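Local coordinates for protein PAN2-PAN3 deadenylation complex catalytic subunit pan2 (Neurospora crassa, PDB 4CZW) that is the catalytic subunit of the PAN2-PAN3 complex, which shortens the poly(A) tails of mRNA and releases 5'-AMP through its exonuclease domain, at residues C16-S21 with F28-F33; N43-S48 with S99-N104; P39-N44 with D90-G95. All blocks are in the same frame, centred on the assembly; numbering follows the deposited sequence.

Contact 1. Residues C16-S21 with F28-F33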
# COMPACT_ATOMS: atom_id res chain seq x y z
N CYS A 16 -13.18 -6.43 13.34
CA CYS A 16 -12.19 -6.89 14.31
C CYS A 16 -11.65 -5.72 15.12
O CYS A 16 -11.08 -4.78 14.58
CB CYS A 16 -11.05 -7.62 13.59
SG CYS A 16 -11.59 -9.03 12.61
N GLU A 17 -11.84 -5.79 16.44
CA GLU A 17 -11.39 -4.74 17.34
C GLU A 17 -10.00 -5.01 17.90
O GLU A 17 -9.68 -6.15 18.26
CB GLU A 17 -12.38 -4.55 18.49
CG GLU A 17 -13.60 -3.72 18.15
CD GLU A 17 -14.48 -3.47 19.36
OE1 GLU A 17 -14.49 -4.31 20.27
OE2 GLU A 17 -15.15 -2.41 19.39
N ILE A 18 -9.19 -3.96 17.98
CA ILE A 18 -7.89 -4.04 18.64
C ILE A 18 -8.03 -3.60 20.09
O ILE A 18 -8.49 -2.49 20.37
CB ILE A 18 -6.84 -3.17 17.93
CG1 ILE A 18 -6.68 -3.59 16.47
CG2 ILE A 18 -5.51 -3.25 18.66
CD1 ILE A 18 -5.66 -2.78 15.71
N LYS A 19 -7.65 -4.47 21.02
CA LYS A 19 -7.72 -4.13 22.44
C LYS A 19 -6.38 -3.61 22.94
O LYS A 19 -5.33 -4.18 22.63
CB LYS A 19 -8.17 -5.33 23.26
CG LYS A 19 -9.62 -5.74 23.00
CD LYS A 19 -10.13 -6.73 24.03
CE LYS A 19 -11.63 -6.97 23.85
NZ LYS A 19 -12.19 -7.83 24.92
N TYR A 20 -6.42 -2.53 23.72
CA TYR A 20 -5.22 -1.80 24.10
C TYR A 20 -4.81 -1.98 25.55
O TYR A 20 -5.62 -2.32 26.42
CB TYR A 20 -5.41 -0.31 23.81
CG TYR A 20 -5.54 -0.03 22.34
CD1 TYR A 20 -6.78 -0.07 21.71
CD2 TYR A 20 -4.42 0.25 21.58
CE1 TYR A 20 -6.89 0.17 20.36
CE2 TYR A 20 -4.53 0.49 20.23
CZ TYR A 20 -5.76 0.45 19.63
OH TYR A 20 -5.88 0.68 18.28
N SER A 21 -3.53 -1.72 25.82
CA SER A 21 -3.00 -1.74 27.17
C SER A 21 -1.95 -0.65 27.33
O SER A 21 -1.70 0.13 26.42
CB SER A 21 -2.41 -3.11 27.50
N PHE A 28 -0.82 -6.92 21.81
CA PHE A 28 -2.03 -7.49 21.23
C PHE A 28 -1.68 -8.66 20.31
O PHE A 28 -0.78 -8.56 19.47
CB PHE A 28 -2.81 -6.43 20.45
CG PHE A 28 -4.12 -6.91 19.88
CD1 PHE A 28 -5.27 -6.93 20.66
CD2 PHE A 28 -4.20 -7.34 18.57
CE1 PHE A 28 -6.47 -7.37 20.13
CE2 PHE A 28 -5.40 -7.78 18.04
CZ PHE A 28 -6.53 -7.79 18.82
N ASP A 29 -2.41 -9.77 20.47
CA ASP A 29 -2.10 -10.99 19.74
C ASP A 29 -2.69 -11.00 18.33
O ASP A 29 -3.76 -11.56 18.10
CB ASP A 29 -2.61 -12.20 20.53
CG ASP A 29 -2.09 -13.51 19.98
OD1 ASP A 29 -1.07 -13.49 19.25
OD2 ASP A 29 -2.69 -14.56 20.29
N PHE A 30 -1.98 -10.37 17.40
CA PHE A 30 -2.40 -10.34 16.00
C PHE A 30 -2.29 -11.73 15.36
O PHE A 30 -3.02 -12.04 14.42
CB PHE A 30 -1.56 -9.34 15.21
CG PHE A 30 -1.89 -7.90 15.48
CD1 PHE A 30 -3.06 -7.34 14.98
CD2 PHE A 30 -1.04 -7.10 16.22
CE1 PHE A 30 -3.37 -6.02 15.22
CE2 PHE A 30 -1.34 -5.77 16.46
CZ PHE A 30 -2.51 -5.23 15.97
N GLY A 31 -1.38 -12.55 15.87
CA GLY A 31 -1.15 -13.88 15.34
C GLY A 31 -2.34 -14.80 15.51
O GLY A 31 -2.43 -15.84 14.86
N PHE A 32 -3.26 -14.42 16.39
CA PHE A 32 -4.47 -15.20 16.62
C PHE A 32 -5.44 -15.09 15.45
O PHE A 32 -6.22 -16.00 15.18
CB PHE A 32 -5.15 -14.73 17.91
CG PHE A 32 -6.49 -15.36 18.16
CD1 PHE A 32 -6.58 -16.65 18.67
CD2 PHE A 32 -7.66 -14.67 17.88
CE1 PHE A 32 -7.81 -17.23 18.90
CE2 PHE A 32 -8.90 -15.25 18.11
CZ PHE A 32 -8.97 -16.53 18.62
N PHE A 33 -5.38 -13.97 14.73
CA PHE A 33 -6.33 -13.69 13.66
C PHE A 33 -5.79 -14.05 12.28
O PHE A 33 -6.52 -14.00 11.29
CB PHE A 33 -6.74 -12.22 13.70
CG PHE A 33 -7.40 -11.80 14.98
CD1 PHE A 33 -6.65 -11.33 16.04
CD2 PHE A 33 -8.78 -11.86 15.12
CE1 PHE A 33 -7.25 -10.94 17.22
CE2 PHE A 33 -9.39 -11.47 16.30
CZ PHE A 33 -8.63 -11.01 17.35
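Lys19 and Phe28 bring the two backbones closest, their CA atoms 6.7 Å apart, where an irregular extended stretch, residues 16-21, passes a compact turn, residues 28-33. Both belong to the loop region that precedes strand 40-41 in the pseudo-USP domain, and the turn begins with an inverse gamma turn centred on Asp29, closed by a weak bond from Phe30 N to Phe28 O. Phe28 does most of the work. With CG anti to the backbone N (chi1 -177°), its ring is carried across to residues 16-21 and lies against backbone as much as side chain. Ile18 CG2 sits over one face, 4.2 Å from the ring centroid and 13° off the normal, a CH-pi contact in which the two side chains cross at about a right angle. Toward its outer end the ring meets the peptide groups on either side of Ile18: CE1 is 3.3 Å from Lys19 N and CZ 3.6 Å from Glu17 O, both approached obliquely. Lys19 adds CB beside the same ring, while its extended chain leads away from the turn.

Phe30 takes a smaller share. The rim of the Phe28 ring is turned onto one face of the Phe30 ring, with Phe28 CD2 3.5 Å above the plane of that ring and over its centre, so the two rings of the turn are set roughly upright to one another. Phe367, from the loop before strand 368-371, stacks edge-to-face with both Phe30 and Phe33 and also touches Ile18, placing this largely superficial patch against the body of the domain. The far branch of Ile18 completes the contact: CD1 reaches the edge of the Phe30 ring, near its plane, 4.0 Å from Phe30 CE1.

Contact 2. Residues N43-S48 with S99-N104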
# COMPACT_ATOMS: atom_id res chain seq x y z
N ASN A 43 -6.80 -1.81 11.56
CA ASN A 43 -7.94 -0.94 11.29
C ASN A 43 -8.18 0.16 12.32
O ASN A 43 -9.30 0.67 12.42
CB ASN A 43 -9.21 -1.79 11.16
CG ASN A 43 -9.46 -2.66 12.38
OD1 ASN A 43 -8.73 -2.58 13.37
ND2 ASN A 43 -10.49 -3.49 12.30
N ASN A 44 -7.16 0.52 13.08
CA ASN A 44 -7.30 1.56 14.09
C ASN A 44 -6.75 2.89 13.61
O ASN A 44 -6.24 3.69 14.40
CB ASN A 44 -6.61 1.14 15.38
CG ASN A 44 -5.14 0.83 15.17
OD1 ASN A 44 -4.74 0.30 14.14
ND2 ASN A 44 -4.32 1.16 16.17
N ILE A 45 -6.84 3.12 12.31
CA ILE A 45 -6.28 4.31 11.69
C ILE A 45 -7.39 5.07 10.96
O ILE A 45 -8.37 4.48 10.51
CB ILE A 45 -5.15 3.94 10.70
CG1 ILE A 45 -4.22 2.90 11.34
CG2 ILE A 45 -4.36 5.18 10.28
CD1 ILE A 45 -3.21 2.31 10.39
N THR A 46 -7.24 6.39 10.87
CA THR A 46 -8.16 7.20 10.10
C THR A 46 -8.12 6.77 8.63
O THR A 46 -7.04 6.50 8.10
CB THR A 46 -7.83 8.70 10.21
OG1 THR A 46 -7.79 9.08 11.60
CG2 THR A 46 -8.86 9.55 9.49
N ASN A 47 -9.29 6.68 8.01
CA ASN A 47 -9.42 6.23 6.62
C ASN A 47 -8.90 4.81 6.41
O ASN A 47 -8.33 4.50 5.37
CB ASN A 47 -8.69 7.19 5.67
CG ASN A 47 -9.17 8.63 5.81
OD1 ASN A 47 -10.37 8.88 5.93
ND2 ASN A 47 -8.24 9.57 5.80
N SER A 48 -9.12 3.95 7.40
CA SER A 48 -8.67 2.56 7.32
C SER A 48 -9.60 1.73 6.45
O SER A 48 -9.41 0.52 6.29
CB SER A 48 -8.57 1.94 8.72
OG SER A 48 -9.82 1.98 9.39
N SER A 99 0.39 -9.06 10.61
CA SER A 99 -0.29 -7.82 10.24
C SER A 99 0.64 -6.68 9.86
O SER A 99 1.78 -6.60 10.33
CB SER A 99 -1.19 -7.36 11.40
OG SER A 99 -0.42 -6.94 12.51
N CYS A 100 0.15 -5.82 8.98
CA CYS A 100 0.83 -4.58 8.63
C CYS A 100 -0.12 -3.41 8.89
O CYS A 100 -1.24 -3.61 9.34
CB CYS A 100 1.29 -4.59 7.17
SG CYS A 100 2.53 -5.85 6.77
N HIS A 101 0.33 -2.20 8.59
CA HIS A 101 -0.54 -1.03 8.67
C HIS A 101 -0.06 0.06 7.72
O HIS A 101 1.13 0.20 7.47
CB HIS A 101 -0.61 -0.50 10.11
CG HIS A 101 0.66 0.11 10.60
ND1 HIS A 101 0.89 1.47 10.61
CD2 HIS A 101 1.78 -0.46 11.12
CE1 HIS A 101 2.09 1.71 11.11
NE2 HIS A 101 2.65 0.55 11.43
N ALA A 102 -1.01 0.82 7.18
CA ALA A 102 -0.70 1.84 6.18
C ALA A 102 -0.90 3.25 6.74
O ALA A 102 -1.56 4.07 6.11
CB ALA A 102 -1.55 1.63 4.94
N THR A 103 -0.31 3.51 7.90
CA THR A 103 -0.46 4.80 8.56
C THR A 103 0.10 5.95 7.73
O THR A 103 -0.59 6.95 7.50
CB THR A 103 0.24 4.80 9.94
OG1 THR A 103 -0.39 3.85 10.80
CG2 THR A 103 0.16 6.18 10.58
N ASN A 104 1.34 5.81 7.28
CA ASN A 104 2.00 6.86 6.50
C ASN A 104 1.25 7.20 5.21
O ASN A 104 1.22 8.36 4.80
CB ASN A 104 3.43 6.44 6.15
CG ASN A 104 4.33 6.35 7.36
OD1 ASN A 104 3.95 6.73 8.47
ND2 ASN A 104 5.55 5.85 7.16
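Ile45 is turned with CG1 anti to its carbonyl carbon (chi1 -44°) and its chain extended to CD1, which drives the terminal methyl between His101 and Thr103; across from it, His101 holds CG between the backbone N and the carbonyl carbon (chi1 68°), bringing its ring round beside the threonine hydroxyl. Ile45 CD1 lies 3.8 Å from His101 CB and 3.2 Å from Thr103 OG1, and the Ile45 side chain crosses both at about a right angle. The methyl approaches the imidazole obliquely, nearest His101 ND1 at 4.2 Å. A third neighbour, Ala102 N, is 4.2 Å from Ile45 CD1.

The hydroxyl met by the methyl is already engaged: His101 ND1 and Thr103 OG1 are hydrogen-bonded at 2.7 Å, either being a possible donor, and this bond steadies the rotation of the imidazole and of the hydroxyl together. Ala102 is the N-cap residue of helix 103-109, so Ile45 packs on the junction between strand 99-100 and that helix. Residues 43-48 belong to the stretch that, by sequence, resembles the cysteine box of ubiquitin-specific proteases, and Ser48 probably stands where the active enzymes carry their nucleophilic cysteine, consistent with a domain predicted to be inactive. The chain makes a type II beta turn from Ile45 to Ser48, with Asn47 at a positive phi of 61° and a weak bond of 3.2 Å from Ser48 N to Ile45 O.

Beyond the contact, the strand-helix junction faces the exonuclease domain. His101 O and Asn104 N are both bonded by the side chain of Asn559, Asn104 ND2 reaches Ile558 O, and His101 NE2 makes a weak bond to Arg556 O. The His101 side chain is about 11 Å from that of Asp554, probably a ligand of the catalytic metal ions.

Contact 3. Residues P39-N44 with D90-G95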
# COMPACT_ATOMS: atom_id res chain seq x y z
N PRO A 39 -0.12 -11.26 5.20
CA PRO A 39 -0.45 -10.33 6.29
C PRO A 39 -1.67 -9.47 5.98
O PRO A 39 -1.95 -9.18 4.82
CB PRO A 39 0.81 -9.46 6.39
CG PRO A 39 1.41 -9.52 5.03
CD PRO A 39 1.14 -10.91 4.53
N GLY A 40 -2.39 -9.08 7.03
CA GLY A 40 -3.53 -8.19 6.88
C GLY A 40 -3.16 -6.78 7.31
O GLY A 40 -2.02 -6.52 7.68
N LEU A 41 -4.13 -5.88 7.27
CA LEU A 41 -3.89 -4.49 7.64
C LEU A 41 -4.71 -4.08 8.86
O LEU A 41 -5.90 -4.40 8.96
CB LEU A 41 -4.20 -3.56 6.46
CG LEU A 41 -3.29 -3.70 5.24
CD1 LEU A 41 -3.81 -2.87 4.08
CD2 LEU A 41 -1.87 -3.29 5.59
N GLU A 42 -4.07 -3.38 9.79
CA GLU A 42 -4.72 -2.96 11.03
C GLU A 42 -5.73 -1.85 10.77
O GLU A 42 -5.55 -1.04 9.86
CB GLU A 42 -3.67 -2.52 12.04
CG GLU A 42 -2.63 -3.59 12.35
CD GLU A 42 -1.48 -3.09 13.19
OE1 GLU A 42 -1.54 -1.93 13.66
OE2 GLU A 42 -0.51 -3.85 13.39
N ASN A 43 -6.80 -1.81 11.56
CA ASN A 43 -7.94 -0.94 11.29
C ASN A 43 -8.18 0.16 12.32
O ASN A 43 -9.30 0.67 12.42
CB ASN A 43 -9.21 -1.79 11.16
CG ASN A 43 -9.46 -2.66 12.38
OD1 ASN A 43 -8.73 -2.58 13.37
ND2 ASN A 43 -10.49 -3.49 12.30
N ASN A 44 -7.16 0.52 13.08
CA ASN A 44 -7.30 1.56 14.09
C ASN A 44 -6.75 2.89 13.61
O ASN A 44 -6.24 3.69 14.40
CB ASN A 44 -6.61 1.14 15.38
CG ASN A 44 -5.14 0.83 15.17
OD1 ASN A 44 -4.74 0.30 14.14
ND2 ASN A 44 -4.32 1.16 16.17
N ASP A 90 5.36 -3.13 -0.60
CA ASP A 90 6.63 -3.71 -0.19
C ASP A 90 6.50 -4.37 1.18
O ASP A 90 7.08 -5.43 1.43
CB ASP A 90 7.72 -2.64 -0.16
CG ASP A 90 9.12 -3.23 -0.14
OD1 ASP A 90 9.29 -4.36 -0.63
OD2 ASP A 90 10.04 -2.55 0.35
N MSE A 91 5.74 -3.74 2.07
CA MSE A 91 5.52 -4.28 3.40
C MSE A 91 4.70 -5.56 3.36
O MSE A 91 4.93 -6.48 4.14
CB MSE A 91 4.83 -3.25 4.30
CG MSE A 91 5.70 -2.05 4.65
SE MSE A 91 4.89 -0.91 6.00
CE MSE A 91 3.27 -0.38 5.05
N LEU A 92 3.74 -5.62 2.44
CA LEU A 92 2.87 -6.77 2.32
C LEU A 92 3.58 -7.98 1.71
O LEU A 92 3.14 -9.11 1.87
CB LEU A 92 1.63 -6.42 1.48
CG LEU A 92 0.68 -5.40 2.10
CD1 LEU A 92 -0.49 -5.12 1.17
CD2 LEU A 92 0.19 -5.87 3.46
N GLN A 93 4.68 -7.72 1.01
CA GLN A 93 5.45 -8.80 0.39
C GLN A 93 6.69 -9.15 1.21
O GLN A 93 7.23 -10.25 1.09
CB GLN A 93 5.84 -8.43 -1.04
CG GLN A 93 6.82 -7.28 -1.15
CD GLN A 93 7.16 -6.94 -2.59
OE1 GLN A 93 6.56 -7.48 -3.53
NE2 GLN A 93 8.11 -6.04 -2.78
N LYS A 94 7.13 -8.22 2.05
CA LYS A 94 8.26 -8.47 2.94
C LYS A 94 7.79 -8.99 4.29
O LYS A 94 8.46 -9.81 4.92
CB LYS A 94 9.08 -7.19 3.16
CG LYS A 94 9.94 -6.76 1.99
CD LYS A 94 11.00 -5.78 2.45
CE LYS A 94 11.72 -5.14 1.28
NZ LYS A 94 12.19 -6.15 0.29
N GLY A 95 6.63 -8.51 4.73
CA GLY A 95 6.10 -8.80 6.06
C GLY A 95 6.09 -10.26 6.45
O GLY A 95 5.46 -11.10 5.81
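Leu92, Pro39 and Leu41 make up nearly all of this buried contact, in which the side chains that touch are all apolar and which sets the last turn of helix 81-94 against strand 40-41 and the residue before it. Leu92 provides the centre. Its CG is anti to its carbonyl carbon (chi1 -66°), CD1 continues anti to CA (chi2 179°), and the other branch, CD2, is the one turned to the strand, where it meets Leu41 CD2 at 3.9 Å and Pro39 CG at 4.2 Å.

Pro39 meets the helix with the outer part of its ring. Its CG lies 3.6 Å from Leu92 O and its CD 3.8 Å from the same Leu92 O, so the ring rests on the backbone of the helix end as well as on the leucine methyl. Gly95, the first residue to leave the helical conformation, lies beside it, its own N still bonded to Met91 O at 2.7 Å. Leu41 approaches with CD2 alone, its side chain about perpendicular to that of Leu92. Cys100 touches Pro39, Leu41 and Leu92, and Gln55 of helix 51-58 touches both leucines, so the cluster continues beyond the segments.

The other flank of the helix is polar. Asp90 OD1 receives Gln93 NE2 at 3.0 Å on the anti side of the carboxylate, in a nearly straight bond of 165°, and also forms a salt bridge with Lys94 NZ at 3.5 Å. Asp90 OD2 adds weak bonds to Trp537 and Asn541 of the exonuclease domain, which should favour the charged carboxylate.

Strand 40-41 is joined to the parallel strand 99-100 through three intervening helices, and the packing of the last of them on this two-stranded pair is that of a long crossover connection within the pseudo-USP domain.

Contacts 2 and 3 share Asn43 and Asn44 and lie nearer the centre of the chain than contact 1. Backbone bonds from Cys100 N to Gly40 O and from Glu42 N to Cys100 O pair strands 40-41 and 99-100; contact 3 packs helix 81-94 on strand 40-41, while contact 2 joins the segments that follow the two strands. Only contact 3 is buried, aliphatic in its side chains, with Pro39 also against a helix carbonyl; contact 2 mixes a methyl with a bonded histidine-threonine pair near the exonuclease domain. Contact 1 is an aromatic surface patch, tied to the others by Cys16 O, bonded to Asn43 ND2, and by Phe30, which packs on Glu42 and Ser99.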